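Side-chain contact in similar to yteR (Bacilus subtilis) (Clostridium acetobutylicum, PDB 4WU0), which probably hydrolyses unsaturated rhamnogalacturonan fragments derived from pectin, as a glycoside hydrolase of family GH105 related to YteR: residues I270-A273 against L274-V278. Sequence-based numbering, arbitrary orientation.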
loop_
_atom_site.group_PDB
_atom_site.type_symbol
_atom_site.label_atom_id
_atom_site.label_comp_id
_atom_site.label_asym_id
_atom_site.label_seq_id
_atom_site.Cartn_x
_atom_site.Cartn_y
_atom_site.Cartn_z
ATOM N N ILE A 270 -1.182 3.166 8.137
ATOM C CA ILE A 270 -1.558 2.509 9.395
ATOM C C ILE A 270 -2.883 3.078 9.886
ATOM O O ILE A 270 -3.759 2.343 10.334
ATOM C CB ILE A 270 -0.452 2.674 10.451
ATOM C CG1 ILE A 270 0.784 1.909 9.991
ATOM C CG2 ILE A 270 -0.908 2.209 11.832
ATOM C CD1 ILE A 270 2.066 2.253 10.706
ATOM N N VAL A 271 -3.036 4.399 9.829
ATOM C CA VAL A 271 -4.286 5.025 10.270
ATOM C C VAL A 271 -5.464 4.576 9.410
ATOM O O VAL A 271 -6.551 4.308 9.915
ATOM C CB VAL A 271 -4.147 6.562 10.253
ATOM C CG1 VAL A 271 -5.510 7.247 10.490
ATOM C CG2 VAL A 271 -3.154 6.971 11.343
ATOM N N TYR A 272 -5.257 4.485 8.109
ATOM C CA TYR A 272 -6.280 3.979 7.199
ATOM C C TYR A 272 -6.715 2.578 7.601
ATOM O O TYR A 272 -7.902 2.296 7.674
ATOM C CB TYR A 272 -5.724 3.959 5.783
ATOM C CG TYR A 272 -6.545 3.161 4.791
ATOM C CD1 TYR A 272 -7.706 3.677 4.245
ATOM C CD2 TYR A 272 -6.161 1.887 4.419
ATOM C CE1 TYR A 272 -8.448 2.953 3.321
ATOM C CE2 TYR A 272 -6.886 1.161 3.496
ATOM C CZ TYR A 272 -8.015 1.698 2.945
ATOM O OH TYR A 272 -8.706 0.966 2.015
ATOM N N ALA A 273 -5.750 1.694 7.812
ATOM C CA ALA A 273 -6.071 0.320 8.197
ATOM C C ALA A 273 -6.800 0.237 9.544
ATOM O O ALA A 273 -7.703 -0.593 9.713
ATOM C CB ALA A 273 -4.812 -0.533 8.200
ATOM N N LEU A 274 -6.403 1.069 10.505
ATOM C CA LEU A 274 -7.099 1.109 11.794
ATOM C C LEU A 274 -8.543 1.504 11.592
ATOM O O LEU A 274 -9.466 0.866 12.125
ATOM C CB LEU A 274 -6.451 2.103 12.764
ATOM C CG LEU A 274 -5.056 1.822 13.304
ATOM C CD1 LEU A 274 -4.555 3.019 14.122
ATOM C CD2 LEU A 274 -5.055 0.575 14.167
ATOM N N LEU A 275 -8.751 2.583 10.849
ATOM C CA LEU A 275 -10.084 3.125 10.650
ATOM C C LEU A 275 -10.963 2.159 9.866
ATOM O O LEU A 275 -12.099 1.883 10.240
ATOM C CB LEU A 275 -10.033 4.478 9.942
ATOM C CG LEU A 275 -9.554 5.646 10.830
ATOM C CD1 LEU A 275 -9.144 6.817 9.947
ATOM C CD2 LEU A 275 -10.599 6.066 11.851
ATOM N N LYS A 276 -10.439 1.646 8.756
ATOM C CA LYS A 276 -11.212 0.714 7.939
ATOM C C LYS A 276 -11.470 -0.595 8.675
ATOM O O LYS A 276 -12.556 -1.169 8.586
ATOM C CB LYS A 276 -10.462 0.430 6.630
ATOM C CG LYS A 276 -11.191 -0.521 5.716
ATOM C CD LYS A 276 -10.642 -0.479 4.287
ATOM C CE LYS A 276 -11.386 -1.411 3.363
ATOM N NZ LYS A 276 -11.038 -1.150 1.956
ATOM N N GLY A 277 -10.470 -1.051 9.427
ATOM C CA GLY A 277 -10.611 -2.278 10.198
ATOM C C GLY A 277 -11.710 -2.159 11.238
ATOM O O GLY A 277 -12.484 -3.095 11.440
ATOM N N VAL A 278 -11.810 -1.004 11.887
ATOM C CA VAL A 278 -12.902 -0.786 12.832
ATOM C C VAL A 278 -14.250 -0.738 12.109
ATOM O O VAL A 278 -15.239 -1.338 12.567
ATOM C CB VAL A 278 -12.688 0.520 13.657
ATOM C CG1 VAL A 278 -13.933 0.865 14.465
ATOM C CG2 VAL A 278 -11.465 0.390 14.567
#
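I270 meets L274 one turn further along helix 264-279, mainly through its backbone: I270 O accepts L274 N at 2.9 Å, and the side chains barely touch, both nearing W248. V271 repeats the backbone bond to L275 and adds a closer apolar contact. Its CG1, anti to the backbone N (chi1 171°), lies 3.7 Å from L275 CD1, and the two side chains run alongside each other toward helix 288-302. The Y272 carbonyl O receives K276 N at 2.8 Å. Beyond this bond the phenol and the extended lysine chain lie side by side, pointing the same way, each with CG anti to its own backbone N; K276 CD comes obliquely to the ring, 3.7 Å from Y272 CZ, and Y272 OH ends 3.1 Å from K276 NZ. Y272 OH and K276 NZ both reach D211 OD1 on helix 199-215, by a hydrogen bond and a salt bridge, and K276 also pairs with E214. A273 O accepts G277 N at 2.8 Å. The ammonium of the buried K276 is thus paired with two carboxylates, which would probably keep it protonated, while the shared D211 ties the phenol and lysine ends to the neighbouring helix of this (alpha/alpha)6-barrel fold.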